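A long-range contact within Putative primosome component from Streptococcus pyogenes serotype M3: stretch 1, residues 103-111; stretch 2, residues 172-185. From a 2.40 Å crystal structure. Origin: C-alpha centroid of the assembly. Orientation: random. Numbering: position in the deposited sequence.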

# COMPACT_ATOMS: atom_id res chain seq x y z
N ALA A 103 -12.48 -17.12 8.99
CA ALA A 103 -11.27 -16.99 8.18
C ALA A 103 -11.65 -16.43 6.82
O ALA A 103 -10.85 -16.44 5.88
CB ALA A 103 -10.59 -18.34 8.02
N ALA A 104 -12.89 -15.95 6.72
CA ALA A 104 -13.39 -15.38 5.48
C ALA A 104 -12.84 -13.98 5.24
O ALA A 104 -12.51 -13.63 4.11
CB ALA A 104 -14.92 -15.35 5.50
N ILE A 105 -12.75 -13.17 6.29
CA ILE A 105 -12.23 -11.81 6.14
C ILE A 105 -10.75 -11.86 5.79
O ILE A 105 -10.24 -11.01 5.06
CB ILE A 105 -12.43 -10.98 7.44
CG1 ILE A 105 -11.67 -11.61 8.60
CG2 ILE A 105 -13.91 -10.88 7.78
CD1 ILE A 105 -11.89 -10.91 9.93
N SER A 106 -10.07 -12.87 6.30
CA SER A 106 -8.66 -13.05 6.05
C SER A 106 -8.37 -13.40 4.59
O SER A 106 -7.36 -12.97 4.03
CB SER A 106 -8.11 -14.13 6.97
OG SER A 106 -6.71 -14.28 6.79
N GLU A 107 -9.25 -14.18 3.97
CA GLU A 107 -9.06 -14.60 2.58
C GLU A 107 -9.30 -13.51 1.54
O GLU A 107 -8.89 -13.65 0.38
CB GLU A 107 -9.94 -15.81 2.26
CG GLU A 107 -11.43 -15.52 2.23
CD GLU A 107 -12.24 -16.68 1.67
OE1 GLU A 107 -12.04 -17.02 0.48
OE2 GLU A 107 -13.07 -17.25 2.42
N ARG A 108 -9.98 -12.43 1.93
CA ARG A 108 -10.24 -11.32 1.00
C ARG A 108 -8.97 -10.49 0.79
O ARG A 108 -8.94 -9.59 -0.05
CB ARG A 108 -11.32 -10.38 1.54
CG ARG A 108 -12.66 -11.00 1.80
CD ARG A 108 -13.72 -9.91 1.84
NE ARG A 108 -15.05 -10.42 2.17
CZ ARG A 108 -15.43 -10.79 3.39
NH1 ARG A 108 -14.60 -10.70 4.42
NH2 ARG A 108 -16.66 -11.25 3.58
N ILE A 109 -7.93 -10.79 1.57
CA ILE A 109 -6.66 -10.07 1.50
C ILE A 109 -5.63 -10.81 0.66
O ILE A 109 -4.96 -11.73 1.14
CB ILE A 109 -6.08 -9.84 2.91
CG1 ILE A 109 -7.07 -9.03 3.75
CG2 ILE A 109 -4.76 -9.13 2.83
CD1 ILE A 109 -6.62 -8.85 5.18
N GLN A 110 -5.48 -10.40 -0.59
CA GLN A 110 -4.52 -11.03 -1.49
C GLN A 110 -3.10 -10.55 -1.20
O GLN A 110 -2.85 -9.37 -0.99
CB GLN A 110 -4.89 -10.74 -2.95
CG GLN A 110 -6.10 -11.51 -3.47
CD GLN A 110 -7.38 -11.20 -2.71
OE1 GLN A 110 -7.98 -12.08 -2.08
NE2 GLN A 110 -7.82 -9.94 -2.78
N LEU A 111 -2.16 -11.50 -1.19
CA LEU A 111 -0.76 -11.18 -0.94
C LEU A 111 0.07 -11.51 -2.17
O LEU A 111 -0.22 -12.47 -2.89
CB LEU A 111 -0.22 -12.00 0.23
CG LEU A 111 -0.87 -11.92 1.61
CD1 LEU A 111 -0.14 -12.87 2.53
CD2 LEU A 111 -0.81 -10.50 2.14
N MET A 172 -5.22 -2.13 8.26
CA MET A 172 -6.29 -1.39 7.60
C MET A 172 -7.00 -2.34 6.64
O MET A 172 -8.23 -2.35 6.57
CB MET A 172 -5.72 -0.19 6.82
CG MET A 172 -6.76 0.68 6.14
SD MET A 172 -6.04 1.83 4.93
CE MET A 172 -5.51 0.64 3.64
N ALA A 173 -6.23 -3.15 5.91
CA ALA A 173 -6.81 -4.10 4.96
C ALA A 173 -7.68 -5.13 5.69
O ALA A 173 -8.73 -5.54 5.19
CB ALA A 173 -5.70 -4.83 4.18
N HIS A 174 -7.24 -5.55 6.87
CA HIS A 174 -7.97 -6.53 7.64
C HIS A 174 -9.29 -5.94 8.15
O HIS A 174 -10.30 -6.64 8.20
CB HIS A 174 -7.13 -7.01 8.82
CG HIS A 174 -7.65 -8.25 9.46
ND1 HIS A 174 -8.74 -8.25 10.32
CD2 HIS A 174 -7.26 -9.54 9.36
CE1 HIS A 174 -8.99 -9.48 10.71
NE2 HIS A 174 -8.11 -10.29 10.14
N GLU A 175 -9.27 -4.67 8.52
CA GLU A 175 -10.47 -4.01 9.02
C GLU A 175 -11.44 -3.72 7.87
O GLU A 175 -12.66 -3.76 8.05
CB GLU A 175 -10.07 -2.71 9.73
CG GLU A 175 -11.13 -2.10 10.60
CD GLU A 175 -11.42 -2.91 11.86
OE1 GLU A 175 -10.53 -3.67 12.32
OE2 GLU A 175 -12.54 -2.77 12.40
N LEU A 176 -10.90 -3.43 6.68
CA LEU A 176 -11.74 -3.17 5.51
C LEU A 176 -12.48 -4.44 5.12
O LEU A 176 -13.64 -4.40 4.72
CB LEU A 176 -10.89 -2.71 4.32
CG LEU A 176 -10.67 -1.20 4.21
CD1 LEU A 176 -9.79 -0.90 3.01
CD2 LEU A 176 -12.00 -0.51 4.09
N SER A 177 -11.80 -5.58 5.24
CA SER A 177 -12.42 -6.84 4.91
C SER A 177 -13.45 -7.24 5.96
O SER A 177 -14.47 -7.83 5.63
CB SER A 177 -11.37 -7.94 4.81
OG SER A 177 -11.99 -9.20 4.72
N GLU A 178 -13.19 -6.90 7.22
CA GLU A 178 -14.12 -7.26 8.30
C GLU A 178 -15.34 -6.36 8.37
O GLU A 178 -16.47 -6.85 8.47
CB GLU A 178 -13.41 -7.25 9.65
CG GLU A 178 -14.34 -7.58 10.82
CD GLU A 178 -13.63 -7.74 12.15
OE1 GLU A 178 -14.29 -8.13 13.13
OE2 GLU A 178 -12.40 -7.48 12.22
N LYS A 179 -15.14 -5.05 8.34
CA LYS A 179 -16.27 -4.13 8.43
C LYS A 179 -17.01 -4.05 7.11
O LYS A 179 -18.21 -4.30 7.05
CB LYS A 179 -15.78 -2.74 8.86
CG LYS A 179 -15.29 -2.74 10.30
CD LYS A 179 -16.40 -3.22 11.22
CE LYS A 179 -15.90 -3.50 12.61
NZ LYS A 179 -17.03 -3.82 13.53
N LYS A 180 -16.29 -3.70 6.05
CA LYS A 180 -16.87 -3.65 4.73
C LYS A 180 -16.53 -5.03 4.17
O LYS A 180 -15.95 -5.84 4.89
CB LYS A 180 -16.20 -2.55 3.91
CG LYS A 180 -16.23 -1.18 4.58
CD LYS A 180 -17.65 -0.76 4.89
CE LYS A 180 -17.78 0.76 4.95
NZ LYS A 180 -16.90 1.37 5.97
N GLY A 181 -16.88 -5.32 2.93
CA GLY A 181 -16.55 -6.63 2.41
C GLY A 181 -15.50 -6.56 1.31
O GLY A 181 -15.36 -7.47 0.50
N VAL A 182 -14.74 -5.47 1.33
CA VAL A 182 -13.72 -5.19 0.33
C VAL A 182 -12.44 -6.00 0.38
O VAL A 182 -11.91 -6.30 1.44
CB VAL A 182 -13.37 -3.69 0.36
CG1 VAL A 182 -13.01 -3.27 1.77
CG2 VAL A 182 -12.22 -3.40 -0.60
N SER A 183 -11.95 -6.34 -0.81
CA SER A 183 -10.71 -7.10 -0.98
C SER A 183 -9.58 -6.10 -1.11
O SER A 183 -9.76 -5.01 -1.65
CB SER A 183 -10.77 -7.96 -2.25
OG SER A 183 -11.84 -8.89 -2.21
N THR A 184 -8.41 -6.46 -0.61
CA THR A 184 -7.25 -5.59 -0.69
C THR A 184 -6.10 -6.46 -1.13
O THR A 184 -6.08 -7.66 -0.86
CB THR A 184 -6.90 -4.98 0.70
OG1 THR A 184 -7.94 -4.10 1.12
CG2 THR A 184 -5.60 -4.19 0.61
N THR A 185 -5.14 -5.87 -1.84
CA THR A 185 -3.97 -6.60 -2.27
C THR A 185 -2.75 -5.91 -1.69
O THR A 185 -2.57 -4.70 -1.86
CB THR A 185 -3.83 -6.64 -3.80
OG1 THR A 185 -4.90 -7.40 -4.36
CG2 THR A 185 -2.50 -7.29 -4.19

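Arg108, Ile105 and Ile109 carry most of stretch 1's share of the contact, which buries 632 Å² over both sides and joins residues at least 64 positions apart. Arg108 stands where the short helical turn gives way to the strand, and it is held through both backbone and side chain. Its side chain, m at chi1 and extended through chi2 and chi3, points toward stretch 2, so that Arg108 NH1 donates a hydrogen bond to Ser177 OG (3.0 Å). Ser177 OG lies near the guanidinium plane, while Gly181 CA sits over one face. Arg108 CD also packs 3.2 Å from Gly181 O.

Ser177 OG passes the chain of bonds on, donating to Ile105 O at 2.5 Å, a short contact. A serine suits this spot: the CA atoms of Ile105 and Ser177 are 5.1 Å apart, the short Ser177 side chain, pointing toward stretch 1, puts its hydroxyl within bonding range, and that one hydroxyl both accepts and donates. Ile105 points toward the helix and covers it with both branches: Ile105 CG2 lies 3.7 Å from Glu178 CA, and Ile105 CD1 reaches His174 CE1 at 3.3 Å.

Ile109 CD1 approaches the same helix, 3.6 Å from His174 CA and 4.2 Å from Ala173 CB, an apolar contact that suits the methyl of Ala173, whose CB points toward stretch 1. The ends of both isoleucines meet the imidazole obliquely.

Beyond the helix the backbones pair as parallel strands. Thr184 N donates to Arg108 O (3.2 Å) and Gln110 N to Thr184 O (2.8 Å), so Thr184 brackets Ile109 with its amide and carbonyl. Ile109 and Thr184 share one face of the sheet, Gln110 and Thr185 the other, where Gln110 CB lies 3.6 Å from Thr185 OG1. Gln110 NE2 turns back to Arg108 O in a weak hydrogen bond (3.0 Å).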